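Local coordinates for protein pullulanase (Bacillus acidopullulyticus, PDB 2WAN) that hydrolyses alpha-1,6-glucosidic linkages in pullulan and probably related branched polysaccharides, as a debranching enzyme of the alpha-amylase superfamily, at residues 602-607 and 636-641; 428-433 and 645-650; 563-568 and 572-577. All blocks are in the same frame, centred on the assembly; numbering follows the deposited sequence.

Interaction 1 (602-607 and 636-641)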
ATOM      1  N   PHE A 602       3.629   1.776  15.043  1.00 12.82           N
ATOM      2  CA  PHE A 602       4.843   2.334  14.472  1.00 11.58           C
ATOM      3  C   PHE A 602       4.530   3.130  13.196  1.00 12.46           C
ATOM      4  O   PHE A 602       5.060   4.225  12.978  1.00 13.73           O
ATOM      5  CB  PHE A 602       5.891   1.245  14.152  1.00 13.09           C
ATOM      6  CG  PHE A 602       7.090   1.793  13.422  1.00 13.46           C
ATOM      7  CD1 PHE A 602       8.132   2.371  14.140  1.00 12.94           C
ATOM      8  CD2 PHE A 602       7.145   1.816  12.012  1.00 12.53           C
ATOM      9  CE1 PHE A 602       9.235   2.931  13.487  1.00 14.54           C
ATOM     10  CE2 PHE A 602       8.245   2.378  11.363  1.00 11.76           C
ATOM     11  CZ  PHE A 602       9.284   2.933  12.107  1.00 12.31           C
ATOM     12  N   VAL A 603       3.691   2.554  12.343  1.00 11.58           N
ATOM     13  CA  VAL A 603       3.313   3.223  11.098  1.00 12.73           C
ATOM     14  C   VAL A 603       2.485   4.473  11.393  1.00 10.69           C
ATOM     15  O   VAL A 603       2.745   5.546  10.827  1.00 10.02           O
ATOM     16  CB  VAL A 603       2.560   2.256  10.141  1.00 13.30           C
ATOM     17  CG1 VAL A 603       2.068   3.001   8.874  1.00 14.25           C
ATOM     18  CG2 VAL A 603       3.480   1.109   9.753  1.00 14.14           C
ATOM     19  N   LEU A 604       1.482   4.346  12.257  1.00 11.55           N
ATOM     20  CA  LEU A 604       0.665   5.503  12.599  1.00 11.44           C
ATOM     21  C   LEU A 604       1.499   6.637  13.193  1.00 13.45           C
ATOM     22  O   LEU A 604       1.320   7.801  12.825  1.00 12.36           O
ATOM     23  CB  LEU A 604      -0.452   5.110  13.578  1.00 10.98           C
ATOM     24  CG  LEU A 604      -1.532   4.194  12.989  1.00 14.47           C
ATOM     25  CD1 LEU A 604      -2.304   3.475  14.118  1.00 19.51           C
ATOM     26  CD2 LEU A 604      -2.477   4.997  12.111  1.00 15.54           C
ATOM     27  N   ASP A 605       2.389   6.303  14.128  1.00 12.66           N
ATOM     28  CA  ASP A 605       3.255   7.328  14.724  1.00 13.31           C
ATOM     29  C   ASP A 605       4.119   7.992  13.638  1.00 11.70           C
ATOM     30  O   ASP A 605       4.302   9.213  13.642  1.00 11.63           O
ATOM     31  CB  ASP A 605       4.174   6.741  15.789  1.00 14.37           C
ATOM     32  CG  ASP A 605       3.440   6.360  17.067  1.00 14.48           C
ATOM     33  OD1 ASP A 605       2.295   6.781  17.275  1.00 15.31           O
ATOM     34  OD2 ASP A 605       4.035   5.629  17.868  1.00 13.80           O
ATOM     35  N   SER A 606       4.622   7.180  12.706  1.00 10.62           N
ATOM     36  CA  SER A 606       5.496   7.708  11.644  1.00  9.67           C
ATOM     37  C   SER A 606       4.776   8.710  10.732  1.00 10.07           C
ATOM     38  O   SER A 606       5.286   9.801  10.488  1.00  9.47           O
ATOM     39  CB  SER A 606       6.094   6.579  10.809  1.00 10.81           C
ATOM     40  OG  SER A 606       7.064   7.109   9.913  1.00 11.11           O
ATOM     41  N   VAL A 607       3.598   8.354  10.225  1.00 10.79           N
ATOM     42  CA  VAL A 607       2.908   9.268   9.295  1.00  9.81           C
ATOM     43  C   VAL A 607       2.481  10.545  10.045  1.00 11.26           C
ATOM     44  O   VAL A 607       2.533  11.636   9.491  1.00 12.44           O
ATOM     45  CB  VAL A 607       1.729   8.620   8.509  1.00 11.46           C
ATOM     46  CG1 VAL A 607       2.250   7.577   7.515  1.00 11.86           C
ATOM     47  CG2 VAL A 607       0.679   8.014   9.448  1.00 13.92           C
ATOM     48  N   SER A 636      -6.141   7.002   7.766  1.00 12.54           N
ATOM     49  CA  SER A 636      -7.033   8.035   7.235  1.00 12.17           C
ATOM     50  C   SER A 636      -7.720   8.812   8.365  1.00 13.27           C
ATOM     51  O   SER A 636      -7.705  10.046   8.385  1.00 12.71           O
ATOM     52  CB  SER A 636      -8.069   7.402   6.287  1.00 11.36           C
ATOM     53  OG  SER A 636      -8.972   8.386   5.814  1.00 14.43           O
ATOM     54  N   ASN A 637      -8.300   8.095   9.326  1.00 13.00           N
ATOM     55  CA  ASN A 637      -8.993   8.752  10.437  1.00 13.61           C
ATOM     56  C   ASN A 637      -8.081   9.653  11.280  1.00 13.63           C
ATOM     57  O   ASN A 637      -8.465  10.768  11.627  1.00 15.67           O
ATOM     58  CB  ASN A 637      -9.724   7.716  11.302  1.00 13.53           C
ATOM     59  CG  ASN A 637     -10.915   7.084  10.582  1.00 19.40           C
ATOM     60  OD1 ASN A 637     -11.340   7.549   9.527  1.00 22.82           O
ATOM     61  ND2 ASN A 637     -11.446   6.009  11.148  1.00 20.15           N
ATOM     62  N   GLU A 638      -6.885   9.171  11.612  1.00 13.57           N
ATOM     63  CA  GLU A 638      -5.947   9.963  12.416  1.00 15.89           C
ATOM     64  C   GLU A 638      -5.472  11.201  11.669  1.00 15.71           C
ATOM     65  O   GLU A 638      -5.486  12.313  12.216  1.00 15.86           O
ATOM     66  CB  GLU A 638      -4.744   9.130  12.867  1.00 15.67           C
ATOM     67  CG  GLU A 638      -5.081   8.104  13.938  1.00 21.42           C
ATOM     68  CD  GLU A 638      -3.863   7.531  14.637  1.00 26.38           C
ATOM     69  OE1 GLU A 638      -2.721   8.011  14.412  1.00 24.42           O
ATOM     70  OE2 GLU A 638      -4.065   6.580  15.422  1.00 23.95           O
ATOM     71  N   LEU A 639      -5.067  11.017  10.411  1.00 14.66           N
ATOM     72  CA  LEU A 639      -4.571  12.159   9.661  1.00 13.54           C
ATOM     73  C   LEU A 639      -5.673  13.167   9.314  1.00 14.87           C
ATOM     74  O   LEU A 639      -5.421  14.379   9.353  1.00 15.34           O
ATOM     75  CB  LEU A 639      -3.774  11.731   8.426  1.00 14.83           C
ATOM     76  CG  LEU A 639      -2.514  10.926   8.764  1.00 13.01           C
ATOM     77  CD1 LEU A 639      -1.847  10.509   7.467  1.00 13.39           C
ATOM     78  CD2 LEU A 639      -1.536  11.706   9.678  1.00 13.86           C
ATOM     79  N   HIS A 640      -6.885  12.690   9.011  1.00 13.37           N
ATOM     80  CA  HIS A 640      -7.985  13.617   8.675  1.00 12.43           C
ATOM     81  C   HIS A 640      -8.470  14.391   9.908  1.00 17.07           C
ATOM     82  O   HIS A 640      -9.022  15.481   9.792  1.00 15.98           O
ATOM     83  CB  HIS A 640      -9.153  12.906   7.972  1.00 11.81           C
ATOM     84  CG  HIS A 640      -8.827  12.443   6.578  1.00 11.43           C
ATOM     85  ND1 HIS A 640      -8.160  13.227   5.662  1.00 20.46           N
ATOM     86  CD2 HIS A 640      -9.086  11.270   5.949  1.00 11.17           C
ATOM     87  CE1 HIS A 640      -8.019  12.555   4.527  1.00 13.44           C
ATOM     88  NE2 HIS A 640      -8.579  11.367   4.674  1.00 17.33           N
ATOM     89  N   ALA A 641      -8.244  13.824  11.087  1.00 16.78           N
ATOM     90  CA  ALA A 641      -8.504  14.556  12.333  1.00 20.44           C
ATOM     91  C   ALA A 641      -7.570  15.757  12.505  1.00 20.94           C
ATOM     92  O   ALA A 641      -7.959  16.771  13.094  1.00 25.73           O
ATOM     93  CB  ALA A 641      -8.419  13.614  13.548  1.00 19.17           C
TER
HETATM   94  O   HOH W   1       0.034   7.834  15.994  1.00 29.87           O

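Interaction 2 (428-433 and 645-650)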
ATOM      1  N   ALA A 428      -9.907  21.042  -0.861  1.00 14.08           N
ATOM      2  CA  ALA A 428     -11.170  20.572  -0.254  1.00 14.43           C
ATOM      3  C   ALA A 428     -11.414  19.079  -0.471  1.00 14.60           C
ATOM      4  O   ALA A 428     -11.981  18.405   0.393  1.00 15.12           O
ATOM      5  CB  ALA A 428     -12.351  21.398  -0.759  1.00 17.21           C
ATOM      6  N   ASN A 429     -10.975  18.561  -1.618  1.00 12.37           N
ATOM      7  CA  ASN A 429     -11.233  17.174  -1.978  1.00 11.13           C
ATOM      8  C   ASN A 429     -10.062  16.658  -2.814  1.00 10.51           C
ATOM      9  O   ASN A 429      -9.461  17.439  -3.540  1.00 11.92           O
ATOM     10  CB  ASN A 429     -12.537  17.067  -2.786  1.00 11.18           C
ATOM     11  CG  ASN A 429     -13.007  15.640  -2.930  1.00 13.43           C
ATOM     12  OD1 ASN A 429     -12.539  14.884  -3.803  1.00 12.02           O
ATOM     13  ND2 ASN A 429     -13.913  15.234  -2.038  1.00 14.11           N
ATOM     14  N   PRO A 430      -9.736  15.360  -2.717  1.00 10.53           N
ATOM     15  CA  PRO A 430      -8.611  14.852  -3.540  1.00 11.10           C
ATOM     16  C   PRO A 430      -8.749  15.090  -5.045  1.00 10.05           C
ATOM     17  O   PRO A 430      -7.720  15.218  -5.734  1.00  9.67           O
ATOM     18  CB  PRO A 430      -8.601  13.360  -3.235  1.00 11.11           C
ATOM     19  CG  PRO A 430      -9.086  13.318  -1.775  1.00 11.54           C
ATOM     20  CD  PRO A 430     -10.158  14.367  -1.698  1.00 10.01           C
ATOM     21  N   VAL A 431      -9.987  15.159  -5.556  1.00 10.06           N
ATOM     22  CA  VAL A 431     -10.192  15.399  -7.004  1.00  9.11           C
ATOM     23  C   VAL A 431      -9.702  16.773  -7.471  1.00 10.28           C
ATOM     24  O   VAL A 431      -9.643  17.030  -8.679  1.00 10.84           O
ATOM     25  CB  VAL A 431     -11.667  15.198  -7.476  1.00  9.59           C
ATOM     26  CG1 VAL A 431     -12.145  13.755  -7.191  1.00 11.25           C
ATOM     27  CG2 VAL A 431     -12.632  16.229  -6.882  1.00  8.17           C
ATOM     28  N   ASP A 432      -9.342  17.634  -6.514  1.00  9.17           N
ATOM     29  CA  ASP A 432      -8.809  18.958  -6.788  1.00  9.61           C
ATOM     30  C   ASP A 432      -7.286  18.962  -6.960  1.00  9.30           C
ATOM     31  O   ASP A 432      -6.701  20.027  -7.217  1.00 10.96           O
ATOM     32  CB  ASP A 432      -9.189  19.938  -5.663  1.00  8.80           C
ATOM     33  CG  ASP A 432     -10.704  20.123  -5.546  1.00 13.85           C
ATOM     34  OD1 ASP A 432     -11.392  20.048  -6.583  1.00 12.15           O
ATOM     35  OD2 ASP A 432     -11.189  20.316  -4.422  1.00 13.91           O
ATOM     36  N   GLU A 433      -6.651  17.802  -6.819  1.00 10.06           N
ATOM     37  CA  GLU A 433      -5.191  17.723  -7.026  1.00  9.41           C
ATOM     38  C   GLU A 433      -4.861  17.272  -8.443  1.00 10.95           C
ATOM     39  O   GLU A 433      -5.604  16.509  -9.035  1.00 10.59           O
ATOM     40  CB  GLU A 433      -4.533  16.769  -6.017  1.00 11.78           C
ATOM     41  CG  GLU A 433      -4.665  17.263  -4.569  1.00 13.11           C
ATOM     42  CD  GLU A 433      -3.617  16.728  -3.626  1.00 14.68           C
ATOM     43  OE1 GLU A 433      -3.000  15.680  -3.920  1.00 12.87           O
ATOM     44  OE2 GLU A 433      -3.403  17.377  -2.567  1.00 13.33           O
ATOM     45  N   GLY A 645      -8.172  17.784   4.724  1.00 12.81           N
ATOM     46  CA  GLY A 645      -7.709  17.902   3.340  1.00  9.54           C
ATOM     47  C   GLY A 645      -6.518  17.022   2.974  1.00 12.03           C
ATOM     48  O   GLY A 645      -6.138  16.970   1.801  1.00 11.50           O
ATOM     49  N   ILE A 646      -5.925  16.326   3.952  1.00  9.70           N
ATOM     50  CA  ILE A 646      -4.788  15.444   3.642  1.00 11.63           C
ATOM     51  C   ILE A 646      -5.234  14.363   2.637  1.00 11.51           C
ATOM     52  O   ILE A 646      -6.307  13.772   2.782  1.00 13.22           O
ATOM     53  CB  ILE A 646      -4.157  14.850   4.932  1.00  9.87           C
ATOM     54  CG1 ILE A 646      -3.417  15.966   5.686  1.00 14.04           C
ATOM     55  CG2 ILE A 646      -3.179  13.712   4.593  1.00 12.71           C
ATOM     56  CD1 ILE A 646      -2.863  15.579   7.083  1.00 15.97           C
ATOM     57  N   VAL A 647      -4.417  14.127   1.612  1.00  9.27           N
ATOM     58  CA  VAL A 647      -4.768  13.185   0.531  1.00 10.55           C
ATOM     59  C   VAL A 647      -3.935  11.921   0.662  1.00  9.85           C
ATOM     60  O   VAL A 647      -2.708  11.992   0.791  1.00  9.83           O
ATOM     61  CB  VAL A 647      -4.549  13.818  -0.858  1.00 11.63           C
ATOM     62  CG1 VAL A 647      -4.901  12.820  -1.985  1.00 11.65           C
ATOM     63  CG2 VAL A 647      -5.376  15.095  -0.992  1.00 13.69           C
ATOM     64  N   LEU A 648      -4.617  10.776   0.652  1.00  9.07           N
ATOM     65  CA  LEU A 648      -4.004   9.486   0.921  1.00 10.27           C
ATOM     66  C   LEU A 648      -4.405   8.496  -0.155  1.00 10.74           C
ATOM     67  O   LEU A 648      -5.594   8.375  -0.463  1.00 11.49           O
ATOM     68  CB  LEU A 648      -4.470   8.953   2.284  1.00 13.65           C
ATOM     69  CG  LEU A 648      -4.286   9.931   3.443  1.00 12.75           C
ATOM     70  CD1 LEU A 648      -5.128   9.487   4.651  1.00 15.26           C
ATOM     71  CD2 LEU A 648      -2.800  10.087   3.798  1.00 12.68           C
ATOM     72  N   TYR A 649      -3.432   7.788  -0.717  1.00  9.31           N
ATOM     73  CA  TYR A 649      -3.742   6.825  -1.799  1.00  9.76           C
ATOM     74  C   TYR A 649      -2.577   5.860  -1.971  1.00 10.40           C
ATOM     75  O   TYR A 649      -1.508   6.041  -1.364  1.00 11.07           O
ATOM     76  CB  TYR A 649      -4.057   7.565  -3.126  1.00 10.47           C
ATOM     77  CG  TYR A 649      -2.957   8.518  -3.498  1.00 13.53           C
ATOM     78  CD1 TYR A 649      -2.898   9.806  -2.932  1.00 12.70           C
ATOM     79  CD2 TYR A 649      -1.935   8.119  -4.365  1.00 11.42           C
ATOM     80  CE1 TYR A 649      -1.855  10.687  -3.237  1.00 11.93           C
ATOM     81  CE2 TYR A 649      -0.886   8.983  -4.676  1.00  9.05           C
ATOM     82  CZ  TYR A 649      -0.845  10.263  -4.110  1.00 10.63           C
ATOM     83  OH  TYR A 649       0.200  11.115  -4.414  1.00 11.64           O
ATOM     84  N   GLY A 650      -2.777   4.819  -2.776  1.00 10.99           N
ATOM     85  CA  GLY A 650      -1.686   3.877  -3.016  1.00 10.14           C
ATOM     86  C   GLY A 650      -2.024   2.761  -3.974  1.00 13.82           C
ATOM     87  O   GLY A 650      -3.115   2.744  -4.542  1.00 11.00           O
TER

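Interaction 3 (563-568 and 572-577)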
ATOM      1  N   SER A 563      17.907  -6.106  10.388  1.00 17.00           N
ATOM      2  CA  SER A 563      17.100  -4.892  10.553  1.00 15.81           C
ATOM      3  C   SER A 563      16.976  -4.547  12.032  1.00 14.96           C
ATOM      4  O   SER A 563      16.993  -5.430  12.880  1.00 14.57           O
ATOM      5  CB  SER A 563      15.714  -5.082   9.926  1.00 15.54           C
ATOM      6  OG  SER A 563      14.912  -6.030  10.611  1.00 15.94           O
ATOM      7  N   ASP A 564      16.874  -3.261  12.346  1.00 16.38           N
ATOM      8  CA  ASP A 564      16.651  -2.837  13.732  1.00 15.45           C
ATOM      9  C   ASP A 564      15.420  -3.508  14.349  1.00 14.99           C
ATOM     10  O   ASP A 564      15.460  -3.928  15.507  1.00 14.26           O
ATOM     11  CB  ASP A 564      16.561  -1.312  13.815  1.00 15.50           C
ATOM     12  CG  ASP A 564      17.858  -0.645  13.395  1.00 16.29           C
ATOM     13  OD1 ASP A 564      18.925  -1.081  13.886  1.00 16.07           O
ATOM     14  OD2 ASP A 564      17.827   0.268  12.533  1.00 17.93           O
ATOM     15  N   PHE A 565      14.352  -3.660  13.562  1.00 13.40           N
ATOM     16  CA  PHE A 565      13.149  -4.362  14.033  1.00 13.81           C
ATOM     17  C   PHE A 565      13.468  -5.759  14.590  1.00 14.36           C
ATOM     18  O   PHE A 565      13.036  -6.092  15.698  1.00 16.68           O
ATOM     19  CB  PHE A 565      12.108  -4.495  12.907  1.00 13.91           C
ATOM     20  CG  PHE A 565      11.410  -3.188  12.537  1.00 15.98           C
ATOM     21  CD1 PHE A 565      11.100  -2.240  13.499  1.00 17.36           C
ATOM     22  CD2 PHE A 565      11.009  -2.957  11.221  1.00 23.79           C
ATOM     23  CE1 PHE A 565      10.450  -1.050  13.162  1.00 16.75           C
ATOM     24  CE2 PHE A 565      10.354  -1.783  10.871  1.00 24.92           C
ATOM     25  CZ  PHE A 565      10.074  -0.830  11.846  1.00 24.81           C
ATOM     26  N   ASP A 566      14.213  -6.560  13.826  1.00 14.83           N
ATOM     27  CA  ASP A 566      14.486  -7.956  14.195  1.00 16.76           C
ATOM     28  C   ASP A 566      15.494  -8.056  15.320  1.00 17.53           C
ATOM     29  O   ASP A 566      15.489  -9.041  16.064  1.00 18.70           O
ATOM     30  CB  ASP A 566      14.958  -8.796  12.996  1.00 16.50           C
ATOM     31  CG  ASP A 566      13.809  -9.533  12.304  1.00 12.69           C
ATOM     32  OD1 ASP A 566      12.683  -9.541  12.853  1.00 13.51           O
ATOM     33  OD2 ASP A 566      14.033 -10.078  11.198  1.00 15.43           O
ATOM     34  N   LYS A 567      16.343  -7.035  15.457  1.00 15.46           N
ATOM     35  CA  LYS A 567      17.290  -7.002  16.583  1.00 15.56           C
ATOM     36  C   LYS A 567      16.625  -6.600  17.914  1.00 16.28           C
ATOM     37  O   LYS A 567      17.161  -6.872  18.988  1.00 18.26           O
ATOM     38  CB  LYS A 567      18.516  -6.127  16.254  1.00 13.21           C
ATOM     39  CG  LYS A 567      19.389  -6.708  15.127  1.00 13.76           C
ATOM     40  CD  LYS A 567      20.669  -5.898  14.857  1.00 15.87           C
ATOM     41  CE  LYS A 567      20.435  -4.539  14.189  1.00 19.05           C
ATOM     42  NZ  LYS A 567      21.757  -3.862  13.946  1.00 15.05           N
ATOM     43  N   ILE A 568      15.457  -5.967  17.854  1.00 14.39           N
ATOM     44  CA  ILE A 568      14.774  -5.506  19.064  1.00 14.57           C
ATOM     45  C   ILE A 568      13.659  -6.470  19.485  1.00 16.17           C
ATOM     46  O   ILE A 568      13.571  -6.839  20.659  1.00 17.25           O
ATOM     47  CB  ILE A 568      14.258  -4.042  18.911  1.00 14.33           C
ATOM     48  CG1 ILE A 568      15.439  -3.113  18.591  1.00 13.73           C
ATOM     49  CG2 ILE A 568      13.499  -3.569  20.187  1.00 14.69           C
ATOM     50  CD1 ILE A 568      15.040  -1.699  18.198  1.00 14.01           C
ATOM     51  N   TYR A 572       8.744 -10.193  15.012  1.00 15.45           N
ATOM     52  CA  TYR A 572       7.402  -9.718  15.295  1.00 14.77           C
ATOM     53  C   TYR A 572       6.915  -8.587  14.384  1.00 14.39           C
ATOM     54  O   TYR A 572       5.711  -8.438  14.184  1.00 15.98           O
ATOM     55  CB  TYR A 572       7.267  -9.293  16.766  1.00 14.95           C
ATOM     56  CG  TYR A 572       5.845  -8.936  17.155  1.00 16.40           C
ATOM     57  CD1 TYR A 572       4.907  -9.933  17.424  1.00 15.56           C
ATOM     58  CD2 TYR A 572       5.441  -7.602  17.269  1.00 15.51           C
ATOM     59  CE1 TYR A 572       3.620  -9.619  17.772  1.00 16.30           C
ATOM     60  CE2 TYR A 572       4.153  -7.274  17.615  1.00 14.39           C
ATOM     61  CZ  TYR A 572       3.241  -8.289  17.869  1.00 14.49           C
ATOM     62  OH  TYR A 572       1.973  -7.982  18.211  1.00 14.12           O
ATOM     63  N   TYR A 573       7.837  -7.781  13.859  1.00 14.69           N
ATOM     64  CA  TYR A 573       7.420  -6.680  12.964  1.00 14.27           C
ATOM     65  C   TYR A 573       7.089  -7.163  11.549  1.00 15.26           C
ATOM     66  O   TYR A 573       6.626  -6.364  10.722  1.00 15.87           O
ATOM     67  CB  TYR A 573       8.470  -5.550  12.922  1.00 13.44           C
ATOM     68  CG  TYR A 573       8.506  -4.689  14.175  1.00 15.20           C
ATOM     69  CD1 TYR A 573       7.638  -3.592  14.320  1.00 15.47           C
ATOM     70  CD2 TYR A 573       9.413  -4.960  15.207  1.00 17.18           C
ATOM     71  CE1 TYR A 573       7.666  -2.785  15.471  1.00 15.71           C
ATOM     72  CE2 TYR A 573       9.449  -4.170  16.360  1.00 15.22           C
ATOM     73  CZ  TYR A 573       8.572  -3.082  16.484  1.00 12.77           C
ATOM     74  OH  TYR A 573       8.626  -2.284  17.618  1.00 17.77           O
ATOM     75  N   TYR A 574       7.295  -8.455  11.284  1.00 14.01           N
ATOM     76  CA  TYR A 574       7.144  -9.034   9.933  1.00 13.39           C
ATOM     77  C   TYR A 574       6.114 -10.166   9.935  1.00 15.80           C
ATOM     78  O   TYR A 574       5.840 -10.741  10.981  1.00 17.03           O
ATOM     79  CB  TYR A 574       8.472  -9.621   9.471  1.00 13.94           C
ATOM     80  CG  TYR A 574       9.570  -8.594   9.416  1.00 15.63           C
ATOM     81  CD1 TYR A 574       9.669  -7.723   8.332  1.00 15.67           C
ATOM     82  CD2 TYR A 574      10.481  -8.455  10.463  1.00 15.52           C
ATOM     83  CE1 TYR A 574      10.658  -6.737   8.285  1.00 19.15           C
ATOM     84  CE2 TYR A 574      11.488  -7.479  10.416  1.00 17.67           C
ATOM     85  CZ  TYR A 574      11.569  -6.629   9.328  1.00 19.32           C
ATOM     86  OH  TYR A 574      12.550  -5.658   9.252  1.00 18.06           O
ATOM     87  N   ARG A 575       5.568 -10.494   8.762  1.00 15.67           N
ATOM     88  CA  ARG A 575       4.651 -11.630   8.642  1.00 16.30           C
ATOM     89  C   ARG A 575       5.421 -12.933   8.436  1.00 15.28           C
ATOM     90  O   ARG A 575       6.346 -13.010   7.634  1.00 14.97           O
ATOM     91  CB  ARG A 575       3.593 -11.402   7.546  1.00 15.43           C
ATOM     92  CG  ARG A 575       2.701 -10.174   7.813  1.00 14.63           C
ATOM     93  CD  ARG A 575       1.591  -9.972   6.758  1.00 14.51           C
ATOM     94  NE  ARG A 575       0.776  -8.828   7.155  1.00 16.10           N
ATOM     95  CZ  ARG A 575       0.552  -7.742   6.420  1.00 15.74           C
ATOM     96  NH1 ARG A 575       1.034  -7.644   5.185  1.00 16.14           N
ATOM     97  NH2 ARG A 575      -0.192  -6.758   6.926  1.00 13.18           N
ATOM     98  N   THR A 576       5.046 -13.954   9.197  1.00 15.58           N
ATOM     99  CA  THR A 576       5.656 -15.273   9.043  1.00 17.05           C
ATOM    100  C   THR A 576       4.535 -16.305   8.903  1.00 17.29           C
ATOM    101  O   THR A 576       3.408 -16.061   9.341  1.00 17.23           O
ATOM    102  CB  THR A 576       6.557 -15.648  10.240  1.00 15.35           C
ATOM    103  OG1 THR A 576       5.785 -15.629  11.443  1.00 18.11           O
ATOM    104  CG2 THR A 576       7.738 -14.676  10.368  1.00 18.08           C
ATOM    105  N   ASP A 577       4.854 -17.439   8.277  1.00 18.10           N
ATOM    106  CA  ASP A 577       3.883 -18.518   8.121  1.00 19.43           C
ATOM    107  C   ASP A 577       4.019 -19.544   9.245  1.00 22.64           C
ATOM    108  O   ASP A 577       4.782 -19.344  10.188  1.00 21.45           O
ATOM    109  CB  ASP A 577       3.986 -19.175   6.729  1.00 20.61           C
ATOM    110  CG  ASP A 577       5.363 -19.766   6.438  1.00 19.98           C
ATOM    111  OD1 ASP A 577       6.087 -20.174   7.375  1.00 21.31           O
ATOM    112  OD2 ASP A 577       5.725 -19.844   5.245  1.00 25.37           O
TER
HETATM  113  O   HOH W   2      10.833  -7.824  13.961  1.00 15.99           O

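Interaction 1 (602-607 and 636-641)
Leu604 lays its isobutyl group against the carboxylate of Glu638, the two side chains meeting at about a right angle. Leu604 CD1 touches Glu638 OE2 at 3.8 Å, while CD2 and CB lie along the OE1 side, CD2 reaching the carboxylate carbon as well. Glu638 reaches across because its CG is anti to the carbonyl carbon (chi1 -72°) and the chain runs on extended beyond it. The polar partners of Glu638 lie elsewhere: Asn608 ND2 bonds to OE1 and also to the carbonyl of Leu604, so one amide ties the acid to the backbone of the facing helix. A water donates to both Glu638 OE1 (3.2 Å) and Asp605 OD1 (2.8 Å), bridging two acids that probably repel each other mildly; a salt bridge from Lys601 to Asp605 OD2 probably offsets that charge. Helices 597-614 and 629-642 flank strand 618-621 in the sequence and are neighbours on the outside of the (beta/alpha)8 barrel. A turn on along helix 597-614, and at the next residue of the other helix, aliphatic groups meet: Val607 CG2 lies 4.1 Å from Leu639 CD1, again with side chains crossing perpendicularly. Leu639 CD2 grazes Val607 O at 4.1 Å. Both Val607 and Leu639 also rest on Phe619 of strand 618-621, and Leu639 reaches Leu648 of strand 647-650.

Interaction 2 (428-433 and 645-650)
Residues 430-432 form a single 3-10 turn that passes close to the first residue of strand 647-650, with the CA atoms of Pro430 and Val647 5.8 Å apart. The turn is held by its own backbone bonds, Asp432 N to Asn429 O and Glu433 N to Pro430 O, and by an Asx turn in which Val431 N donates almost straight (176°) to a lone pair of Asn429 OD1 at 3.1 Å. Val647 wedges between Pro430 and Glu433. With CG1 anti to its own backbone N (chi1 179°), that methyl touches both Pro430 CB (3.9 Å) and Glu433 OE1, whereas CG2 lies closest to OE2 of Glu433, at 3.4 Å. The Glu433 and Val647 side chains run antiparallel past one another, so the carboxylate lies alongside the valine branches. A weak hydrogen bond from Asn549 ND2 reaches Glu433 OE1, and the same amide group binds Tyr649 OH. Strand 435-438, the first of the closed eight-stranded parallel barrel, begins a few residues after the turn, which meets strand 647-650 where that strand begins. Val647 pairs through its backbone with Phe619 of strand 618-621, while Leu648 faces helix 629-642, where it packs on Ser636 and His640.

Interaction 3 (563-568 and 572-577)
Phe565 and Tyr573 form an offset stack, with ring centroids 4.3 Å apart and planes inclined at 21°. The overlap is uneven: Phe565 CD1 lies over the centre of the Tyr573 ring, whereas the tyrosine is displaced toward the rim of the phenylalanine. With CG anti to the carbonyl carbon (chi1 -72°), Phe565 turns its ring over that of Tyr573, whose CG is set in the same way, and its CB lies 3.6 Å from Tyr573 CD2. Tyr574 approaches differently, bringing its hydroxyl to the edge of the Phe565 ring, with OH 3.7 Å from CD2 and in the ring plane. That hydroxyl shares a hydrogen bond with Ser563 OG (2.8 Å) and another with Thr557. Ser563 OG, set between its backbone N and carbonyl carbon, also accepts a weak bond from Asp566 N at 3.3 Å, so the N-cap of helix 564-568 and the tyrosine are coupled through one oxygen. Asp566 brings OD1 to the edge of Tyr574, 3.4 Å from CE2, with the carboxylate turned 62° from the ring. The same OD1 takes bonds from Gln571 N and from a water that accepts from Tyr573 N. This N-capped helix and aromatic cluster belong to the long excursion between barrel strand 547-552 and helix 597-614, the position at which alpha-amylase family enzymes commonly carry their domain B.

Overall arrangement
All three contacts are largely buried, yet they sample different layers of one catalytic domain. Interaction 2 closes the widest loop of chain, and both others are nested inside it. It shares elements with interaction 1: helix 629-642 leads into strand 647-650, and Ser636 CA touches Leu648 CD1 at 3.5 Å. Interaction 1 thus represents the helical shell and interaction 2 the N-terminal end of barrel strand 647-650 and the turn preceding strand 435-438; in both, an acid lies against an aliphatic residue beside a small apolar contact. Interaction 3, a local contact about 32 Å from interaction 2 centre to centre, relies instead on aromatic stacking and hydroxyl bonds. Phe565 joins it to interaction 1, meeting Phe602 edge-to-face.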